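Local coordinates for protein COG0778: Nitroreductase (Streptococcus pneumoniae, PDB 2B67) that probably catalyses the transfer of electrons from NADH to nitro compounds or other acceptors, using bound flavin mononucleotide as cofactor, at residues K11-T16 / V138-V143; V29-E34 / T147-G152; I35-P40 / W48-V53. All coordinates share one frame; numbering follows the deposited sequence.

Contact 1: K11-T16 / V138-V143; sequences KKRHAT and VAMNLV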
loop_
_atom_site.group_PDB
_atom_site.type_symbol
_atom_site.label_atom_id
_atom_site.label_comp_id
_atom_site.label_asym_id
_atom_site.label_seq_id
_atom_site.Cartn_x
_atom_site.Cartn_y
_atom_site.Cartn_z
ATOM N N LYS A 11 -7.267 14.194 -5.216
ATOM C CA LYS A 11 -8.629 14.706 -5.106
ATOM C C LYS A 11 -9.511 14.182 -6.233
ATOM O O LYS A 11 -10.727 14.148 -6.103
ATOM C CB LYS A 11 -8.648 16.234 -5.034
ATOM C CG LYS A 11 -8.441 16.803 -3.629
ATOM C CD LYS A 11 -9.070 18.204 -3.539
ATOM C CE LYS A 11 -8.158 19.237 -2.879
ATOM N NZ LYS A 11 -8.097 20.472 -3.730
ATOM N N LYS A 12 -8.906 13.734 -7.325
ATOM C CA LYS A 12 -9.735 13.096 -8.330
ATOM C C LYS A 12 -9.835 11.572 -8.312
ATOM O O LYS A 12 -10.570 11.026 -9.117
ATOM C CB LYS A 12 -9.472 13.641 -9.728
ATOM C CG LYS A 12 -8.087 13.585 -10.184
ATOM C CD LYS A 12 -7.879 14.767 -11.156
ATOM C CE LYS A 12 -6.985 14.355 -12.297
ATOM N NZ LYS A 12 -6.242 15.542 -12.752
ATOM N N ARG A 13 -9.120 10.896 -7.410
ATOM C CA ARG A 13 -9.305 9.459 -7.233
ATOM C C ARG A 13 -10.556 9.249 -6.369
ATOM O O ARG A 13 -10.664 9.807 -5.293
ATOM C CB ARG A 13 -8.079 8.798 -6.591
ATOM C CG ARG A 13 -8.168 7.267 -6.551
ATOM C CD ARG A 13 -7.708 6.650 -5.248
ATOM N NE ARG A 13 -8.094 7.394 -4.042
ATOM C CZ ARG A 13 -9.199 7.203 -3.328
ATOM N NH1 ARG A 13 -10.098 6.298 -3.678
ATOM N NH2 ARG A 13 -9.405 7.928 -2.234
ATOM N N HIS A 14 -11.503 8.457 -6.848
ATOM C CA HIS A 14 -12.678 8.122 -6.057
ATOM C C HIS A 14 -12.905 6.617 -6.139
ATOM O O HIS A 14 -12.431 5.967 -7.070
ATOM C CB HIS A 14 -13.916 8.903 -6.556
ATOM C CG HIS A 14 -13.802 10.393 -6.373
ATOM N ND1 HIS A 14 -13.574 11.266 -7.420
ATOM C CD2 HIS A 14 -13.879 11.164 -5.256
ATOM C CE1 HIS A 14 -13.505 12.503 -6.957
ATOM N NE2 HIS A 14 -13.688 12.471 -5.647
ATOM N N ALA A 15 -13.620 6.063 -5.167
ATOM C CA ALA A 15 -14.059 4.681 -5.233
ATOM C C ALA A 15 -15.185 4.622 -6.260
ATOM O O ALA A 15 -16.306 5.046 -5.982
ATOM C CB ALA A 15 -14.553 4.202 -3.867
ATOM N N THR A 16 -14.881 4.114 -7.442
ATOM C CA THR A 16 -15.856 4.080 -8.544
ATOM C C THR A 16 -16.664 2.773 -8.530
ATOM O O THR A 16 -16.100 1.674 -8.581
ATOM C CB THR A 16 -15.148 4.234 -9.910
ATOM O OG1 THR A 16 -14.275 5.367 -9.866
ATOM C CG2 THR A 16 -16.143 4.395 -11.047
ATOM N N VAL A 138 1.711 -1.343 -3.976
ATOM C CA VAL A 138 1.541 -1.290 -5.408
ATOM C C VAL A 138 0.069 -0.991 -5.781
ATOM O O VAL A 138 -0.170 -0.364 -6.806
ATOM C CB VAL A 138 2.122 -2.565 -6.168
ATOM C CG1 VAL A 138 1.212 -3.782 -6.018
ATOM C CG2 VAL A 138 2.392 -2.263 -7.670
ATOM N N ALA A 139 -0.904 -1.475 -4.991
ATOM C CA ALA A 139 -2.279 -1.234 -5.340
ATOM C C ALA A 139 -2.558 0.273 -5.394
ATOM O O ALA A 139 -3.209 0.747 -6.311
ATOM C CB ALA A 139 -3.206 -1.904 -4.368
HETATM N N MSE A 140 -2.072 1.005 -4.392
HETATM C CA MSE A 140 -2.141 2.484 -4.347
HETATM C C MSE A 140 -1.529 3.177 -5.593
HETATM O O MSE A 140 -2.144 4.072 -6.193
HETATM C CB MSE A 140 -1.432 3.008 -3.101
HETATM C CG MSE A 140 -1.474 4.545 -2.947
HETATM SE SE MSE A 140 -3.218 5.062 -2.212
HETATM C CE MSE A 140 -4.195 5.602 -3.802
ATOM N N ASN A 141 -0.342 2.727 -5.978
ATOM C CA ASN A 141 0.379 3.323 -7.116
ATOM C C ASN A 141 -0.437 3.073 -8.405
ATOM O O ASN A 141 -0.582 3.967 -9.242
ATOM C CB ASN A 141 1.807 2.747 -7.214
ATOM C CG ASN A 141 2.839 3.789 -7.680
ATOM O OD1 ASN A 141 2.638 4.995 -7.534
ATOM N ND2 ASN A 141 3.950 3.320 -8.223
ATOM N N LEU A 142 -1.027 1.878 -8.487
ATOM C CA LEU A 142 -1.861 1.472 -9.644
ATOM C C LEU A 142 -3.128 2.321 -9.808
ATOM O O LEU A 142 -3.433 2.780 -10.918
ATOM C CB LEU A 142 -2.259 0.004 -9.526
ATOM C CG LEU A 142 -3.265 -0.511 -10.568
ATOM C CD1 LEU A 142 -2.697 -0.309 -11.983
ATOM C CD2 LEU A 142 -3.628 -1.990 -10.292
ATOM N N VAL A 143 -3.872 2.518 -8.719
ATOM C CA VAL A 143 -5.086 3.324 -8.834
ATOM C C VAL A 143 -4.786 4.792 -9.174
ATOM O O VAL A 143 -5.566 5.459 -9.907
ATOM C CB VAL A 143 -6.070 3.169 -7.639
ATOM C CG1 VAL A 143 -6.543 1.722 -7.499
ATOM C CG2 VAL A 143 -5.498 3.687 -6.366
#
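The flat guanidinium of Arg-13 is approached obliquely by methyl CE of Met-140, which the crystal contains as selenomethionine. The closest touch lies one step back along the arginine, where Arg-13 CD is 3.9 Å from Met-140 CE. Arg-13 CD also meets Val-143 CG2 at 3.9 Å, so a single carbon rests on two side chains from successive turns of helix 124-148. CG of Arg-13 stands opposite its backbone N (chi1 -173°), which carries the chain toward the helix, and bends at chi2 and chi3 then turn the charged end. Met-140 crosses it at about a right angle; its flexible chain, bent beyond CG, lets a methyl reach the arginine, while branched Val-143 offers a methyl held close to the helix backbone. These apolar contacts probably steady the aliphatic part of the arginine and leave polar work to its end. NH1 makes a salt bridge to phosphate oxygen O3P of the flavin mononucleotide, and NH2 bonds to Leu-38 O of the second subunit. Together with Ala-15 N, which donates to O2P, Arg-13 helps to build the phosphate end of the cofactor site, set at the subunit interface as in nitroreductase-family dimers.

Contact 2: V29-E34 / T147-G152; sequences VRTAIE and TDQGIG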
loop_
_atom_site.group_PDB
_atom_site.type_symbol
_atom_site.label_atom_id
_atom_site.label_comp_id
_atom_site.label_asym_id
_atom_site.label_seq_id
_atom_site.Cartn_x
_atom_site.Cartn_y
_atom_site.Cartn_z
ATOM N N VAL A 29 -4.000 0.165 -19.752
ATOM C CA VAL A 29 -3.877 -0.731 -18.607
ATOM C C VAL A 29 -2.433 -1.164 -18.399
ATOM O O VAL A 29 -1.917 -1.061 -17.294
ATOM C CB VAL A 29 -4.815 -1.946 -18.687
ATOM C CG1 VAL A 29 -4.563 -2.895 -17.514
ATOM C CG2 VAL A 29 -6.254 -1.459 -18.649
ATOM N N ARG A 30 -1.776 -1.563 -19.490
ATOM C CA ARG A 30 -0.374 -1.956 -19.453
ATOM C C ARG A 30 0.519 -0.814 -18.998
ATOM O O ARG A 30 1.464 -1.022 -18.234
ATOM C CB ARG A 30 0.091 -2.491 -20.813
ATOM C CG ARG A 30 1.482 -3.111 -20.737
ATOM C CD ARG A 30 2.076 -3.305 -22.096
ATOM N NE ARG A 30 3.442 -2.773 -22.140
ATOM C CZ ARG A 30 4.522 -3.525 -22.281
ATOM N NH1 ARG A 30 4.382 -4.828 -22.398
ATOM N NH2 ARG A 30 5.734 -2.988 -22.321
ATOM N N THR A 31 0.234 0.397 -19.462
ATOM C CA THR A 31 1.023 1.540 -18.999
ATOM C C THR A 31 0.847 1.779 -17.487
ATOM O O THR A 31 1.829 1.997 -16.771
ATOM C CB THR A 31 0.652 2.815 -19.758
ATOM O OG1 THR A 31 0.983 2.639 -21.145
ATOM C CG2 THR A 31 1.380 4.013 -19.187
ATOM N N ALA A 32 -0.412 1.774 -17.023
ATOM C CA ALA A 32 -0.700 2.051 -15.616
ATOM C C ALA A 32 0.028 1.029 -14.731
ATOM O O ALA A 32 0.551 1.368 -13.665
ATOM C CB ALA A 32 -2.206 2.020 -15.369
ATOM N N ILE A 33 0.086 -0.213 -15.204
ATOM C CA ILE A 33 0.712 -1.275 -14.448
ATOM C C ILE A 33 2.216 -1.096 -14.476
ATOM O O ILE A 33 2.884 -1.317 -13.464
ATOM C CB ILE A 33 0.242 -2.694 -14.896
ATOM C CG1 ILE A 33 -1.247 -2.895 -14.573
ATOM C CG2 ILE A 33 1.112 -3.800 -14.251
ATOM C CD1 ILE A 33 -1.816 -4.207 -15.137
ATOM N N GLU A 34 2.749 -0.652 -15.612
ATOM C CA GLU A 34 4.173 -0.364 -15.688
ATOM C C GLU A 34 4.588 0.809 -14.790
ATOM O O GLU A 34 5.659 0.770 -14.143
ATOM C CB GLU A 34 4.640 -0.178 -17.131
ATOM C CG GLU A 34 6.159 -0.103 -17.265
ATOM C CD GLU A 34 6.605 0.047 -18.704
ATOM O OE1 GLU A 34 5.936 0.784 -19.465
ATOM O OE2 GLU A 34 7.609 -0.583 -19.086
ATOM N N THR A 147 -5.954 6.816 -12.447
ATOM C CA THR A 147 -6.547 8.125 -12.219
ATOM C C THR A 147 -5.848 9.157 -13.075
ATOM O O THR A 147 -6.509 9.948 -13.734
ATOM C CB THR A 147 -6.461 8.554 -10.738
ATOM O OG1 THR A 147 -7.167 7.613 -9.913
ATOM C CG2 THR A 147 -7.057 9.968 -10.540
ATOM N N ASP A 148 -4.515 9.162 -13.042
ATOM C CA ASP A 148 -3.735 10.046 -13.914
ATOM C C ASP A 148 -4.066 9.953 -15.411
ATOM O O ASP A 148 -3.863 10.903 -16.149
ATOM C CB ASP A 148 -2.234 9.797 -13.750
ATOM C CG ASP A 148 -1.395 10.941 -14.314
ATOM O OD1 ASP A 148 -0.580 10.691 -15.228
ATOM O OD2 ASP A 148 -1.586 12.088 -13.850
ATOM N N GLN A 149 -4.529 8.792 -15.860
ATOM C CA GLN A 149 -4.930 8.650 -17.230
ATOM C C GLN A 149 -6.403 8.910 -17.427
ATOM O O GLN A 149 -6.900 8.696 -18.511
ATOM C CB GLN A 149 -4.644 7.258 -17.739
ATOM C CG GLN A 149 -3.216 6.818 -17.673
ATOM C CD GLN A 149 -3.010 5.577 -18.531
ATOM O OE1 GLN A 149 -3.614 5.472 -19.602
ATOM N NE2 GLN A 149 -2.152 4.650 -18.087
ATOM N N GLY A 150 -7.108 9.354 -16.394
ATOM C CA GLY A 150 -8.550 9.658 -16.519
ATOM C C GLY A 150 -9.441 8.429 -16.361
ATOM O O GLY A 150 -10.620 8.451 -16.754
ATOM N N ILE A 151 -8.880 7.350 -15.799
ATOM C CA ILE A 151 -9.605 6.068 -15.650
ATOM C C ILE A 151 -9.964 5.831 -14.170
ATOM O O ILE A 151 -9.097 5.959 -13.279
ATOM C CB ILE A 151 -8.813 4.886 -16.273
ATOM C CG1 ILE A 151 -8.505 5.187 -17.765
ATOM C CG2 ILE A 151 -9.598 3.522 -16.163
ATOM C CD1 ILE A 151 -7.460 4.260 -18.408
ATOM N N GLY A 152 -11.237 5.528 -13.928
ATOM C CA GLY A 152 -11.779 5.256 -12.592
ATOM C C GLY A 152 -11.439 3.831 -12.185
ATOM O O GLY A 152 -10.978 3.039 -13.027
#
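Gln-149 sits at the Schellman motif that ends helix 124-148, and from there its side chain reaches across to Thr-31 and Ala-32 of helix 26-36. The motif turns on Gly-150, the C-prime residue. Gly-150 N bonds to Thr-147 O at 2.8 Å, and Ile-151 N bonds back to Leu-146 O. The positive phi of Gly-150 (84°) would press a side chain against the preceding carbonyl oxygen, which explains glycine here.

The reach across is made by one atom, NE2 of Gln-149. With chi1 of -59° its CG lies beside the backbone N, and the chain beyond is extended, long enough to span backbones that remain 8.0 Å apart at their nearest CA atoms, those of Ala-32 and Gln-149. Gln-149 NE2 comes to 3.7 Å from Thr-31 CB and 3.8 Å from Ala-32 CB, the threonine and glutamine side chains passing each other at a slant. Small Ala-32 leaves room for this approach and also packs on Leu-142, Ala-145 and Leu-146 of helix 124-148. Thr-31 sends OG1 back to Lys-27 O within its own helix, while its carbon atoms meet the amide.

Gln-149 NE2 is also 3.5 Å from Ala-32 N, but both are donors and cannot satisfy each other. The amide instead donates to Asp-28 O, a carbonyl of the same helix as Ala-32. The contact therefore implies a polar tie made through a main-chain oxygen, with Thr-31 and Ala-32 lining the way of the amide nitrogen rather than bonding to it.

Contact 3: I35-P40 / W48-V53; sequences IATLAP and WKFVVV. With ACY (acetic acid), chain F.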
loop_
_atom_site.group_PDB
_atom_site.type_symbol
_atom_site.label_atom_id
_atom_site.label_comp_id
_atom_site.label_asym_id
_atom_site.label_seq_id
_atom_site.Cartn_x
_atom_site.Cartn_y
_atom_site.Cartn_z
ATOM N N ILE A 35 3.762 1.844 -14.713
ATOM C CA ILE A 35 4.049 2.915 -13.723
ATOM C C ILE A 35 3.919 2.402 -12.264
ATOM O O ILE A 35 4.770 2.704 -11.419
ATOM C CB ILE A 35 3.156 4.193 -13.943
ATOM C CG1 ILE A 35 3.514 4.883 -15.270
ATOM C CG2 ILE A 35 3.344 5.212 -12.821
ATOM C CD1 ILE A 35 2.482 5.954 -15.672
ATOM N N ALA A 36 2.863 1.628 -11.986
ATOM C CA ALA A 36 2.557 1.171 -10.642
ATOM C C ALA A 36 3.713 0.344 -10.048
ATOM O O ALA A 36 4.054 0.520 -8.883
ATOM C CB ALA A 36 1.248 0.339 -10.617
ATOM N N THR A 37 4.296 -0.551 -10.840
ATOM C CA THR A 37 5.435 -1.388 -10.358
ATOM C C THR A 37 6.775 -0.642 -10.110
ATOM O O THR A 37 7.719 -1.219 -9.569
ATOM C CB THR A 37 5.674 -2.602 -11.255
ATOM O OG1 THR A 37 5.864 -2.187 -12.605
ATOM C CG2 THR A 37 4.490 -3.484 -11.226
ATOM N N LEU A 38 6.841 0.635 -10.481
ATOM C CA LEU A 38 7.938 1.503 -10.004
ATOM C C LEU A 38 7.889 1.649 -8.489
ATOM O O LEU A 38 8.898 2.022 -7.890
ATOM C CB LEU A 38 7.889 2.892 -10.653
ATOM C CG LEU A 38 8.028 2.908 -12.176
ATOM C CD1 LEU A 38 7.791 4.324 -12.710
ATOM C CD2 LEU A 38 9.416 2.414 -12.614
ATOM N N ALA A 39 6.742 1.305 -7.883
ATOM C CA ALA A 39 6.577 1.248 -6.408
ATOM C C ALA A 39 7.734 0.568 -5.693
ATOM O O ALA A 39 8.218 -0.450 -6.187
ATOM C CB ALA A 39 5.343 0.459 -6.062
ATOM N N PRO A 40 8.105 1.067 -4.484
ATOM C CA PRO A 40 9.077 0.338 -3.680
ATOM C C PRO A 40 8.404 -0.925 -3.112
ATOM O O PRO A 40 7.159 -1.018 -3.072
ATOM C CB PRO A 40 9.399 1.329 -2.544
ATOM C CG PRO A 40 8.057 2.056 -2.318
ATOM C CD PRO A 40 7.614 2.284 -3.783
ATOM N N TRP A 48 4.610 -9.498 -6.784
ATOM C CA TRP A 48 3.259 -9.216 -7.283
ATOM C C TRP A 48 3.022 -9.743 -8.677
ATOM O O TRP A 48 3.962 -9.898 -9.491
ATOM C CB TRP A 48 2.945 -7.699 -7.259
ATOM C CG TRP A 48 4.040 -6.760 -7.692
ATOM C CD1 TRP A 48 4.611 -6.651 -8.953
ATOM C CD2 TRP A 48 4.653 -5.742 -6.893
ATOM N NE1 TRP A 48 5.563 -5.646 -8.960
ATOM C CE2 TRP A 48 5.612 -5.078 -7.709
ATOM C CE3 TRP A 48 4.500 -5.334 -5.563
ATOM C CZ2 TRP A 48 6.377 -4.011 -7.241
ATOM C CZ3 TRP A 48 5.275 -4.289 -5.096
ATOM C CH2 TRP A 48 6.204 -3.642 -5.924
ATOM N N LYS A 49 1.757 -10.021 -8.944
ATOM C CA LYS A 49 1.330 -10.535 -10.252
ATOM C C LYS A 49 -0.030 -9.930 -10.562
ATOM O O LYS A 49 -0.945 -9.996 -9.735
ATOM C CB LYS A 49 1.240 -12.069 -10.277
ATOM C CG LYS A 49 0.786 -12.580 -11.668
ATOM C CD LYS A 49 0.223 -14.017 -11.676
ATOM C CE LYS A 49 1.369 -15.022 -11.605
ATOM N NZ LYS A 49 2.211 -15.016 -12.838
ATOM N N PHE A 50 -0.123 -9.287 -11.716
ATOM C CA PHE A 50 -1.342 -8.583 -12.156
ATOM C C PHE A 50 -2.094 -9.418 -13.190
ATOM O O PHE A 50 -1.591 -9.702 -14.307
ATOM C CB PHE A 50 -0.983 -7.205 -12.729
ATOM C CG PHE A 50 -0.358 -6.279 -11.724
ATOM C CD1 PHE A 50 0.995 -6.412 -11.372
ATOM C CD2 PHE A 50 -1.134 -5.286 -11.105
ATOM C CE1 PHE A 50 1.568 -5.564 -10.407
ATOM C CE2 PHE A 50 -0.579 -4.418 -10.182
ATOM C CZ PHE A 50 0.765 -4.552 -9.819
ATOM N N VAL A 51 -3.291 -9.841 -12.826
ATOM C CA VAL A 51 -4.092 -10.619 -13.751
ATOM C C VAL A 51 -5.179 -9.710 -14.340
ATOM O O VAL A 51 -6.135 -9.351 -13.647
ATOM C CB VAL A 51 -4.664 -11.903 -13.086
ATOM C CG1 VAL A 51 -5.453 -12.694 -14.110
ATOM C CG2 VAL A 51 -3.511 -12.785 -12.526
ATOM N N VAL A 52 -4.989 -9.309 -15.604
ATOM C CA VAL A 52 -5.929 -8.432 -16.288
ATOM C C VAL A 52 -7.101 -9.227 -16.885
ATOM O O VAL A 52 -6.947 -9.973 -17.865
ATOM C CB VAL A 52 -5.211 -7.570 -17.350
ATOM C CG1 VAL A 52 -6.173 -6.684 -18.068
ATOM C CG2 VAL A 52 -4.102 -6.744 -16.683
ATOM N N VAL A 53 -8.265 -9.062 -16.294
ATOM C CA VAL A 53 -9.408 -9.882 -16.669
ATOM C C VAL A 53 -10.309 -9.125 -17.631
ATOM O O VAL A 53 -10.904 -8.096 -17.263
ATOM C CB VAL A 53 -10.180 -10.364 -15.435
ATOM C CG1 VAL A 53 -11.359 -11.273 -15.828
ATOM C CG2 VAL A 53 -9.190 -11.105 -14.480
HETATM C C ACY F . 5.525 -16.653 -12.483
HETATM O O ACY F . 4.349 -16.921 -12.803
HETATM O OXT ACY F . 5.931 -15.494 -12.249
HETATM C CH3 ACY F . 6.494 -17.795 -12.369
#
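Trp-48 and Phe-50 pack against Thr-37 in a buried helix-on-sheet contact of the nitroreductase-family alpha-beta sandwich, where the last part of helix 26-36 and the turn that follows meet strand 48-53. That strand is outermost in the antiparallel sheet of its own chain, but the second subunit adds a parallel strand beside it. Thr-37 brings the sides together. Its OG1 occupies the position between backbone N and carbonyl carbon (chi1 55°) and bonds to Ile-33 O, leaving the methyl beside the two aromatic rings, oblique to both. Thr-37 CG2 lies 3.3 Å from Trp-48 NE1, a tight approach, and 3.7 Å from Phe-50 CE1. A threonine thus bonds back to the helix while its methyl meets apolar groups, and the two large rings bridge from strand to helix. A type I turn from Ala-36 to Ala-39 then leads to Pro-40, which touches flavin mononucleotide. The far end of the indole reaches this part: Ala-39 CB meets Trp-48 CH2 at 4.2 Å, and the carbonyl oxygens of Ala-39 and Pro-40 lie at the ring's edge. Lys-49 turns to other company, with Lys-49 NZ donating to O of an acetic acid molecule, probably from the crystallisation liquor, at 2.9 Å.

Helix 124-148 carries one side of contacts 1 and 2, and helix 26-36 runs through contacts 2 and 3. The centres of contacts 1 and 2 lie about 10 Å apart, and Arg-13 CG of the first packs 3.5 Å from Thr-147 OG1 of the second. Contact 3 joins contact 1 through a probable hydrogen bond of 2.9 Å from Asn-141 ND2 to Ala-36 O, and it meets contact 2 where Ile-33 CD1 lies 3.7 Å from Val-52 CG2. Contacts 1 and 3 both reach flavin mononucleotide, through Arg-13 and Pro-40. These residues belong to different pockets of one chain, and Arg-13 packs on Pro-40 of the second subunit, so the dimer brings contact 1 of one subunit against contact 3 of the other.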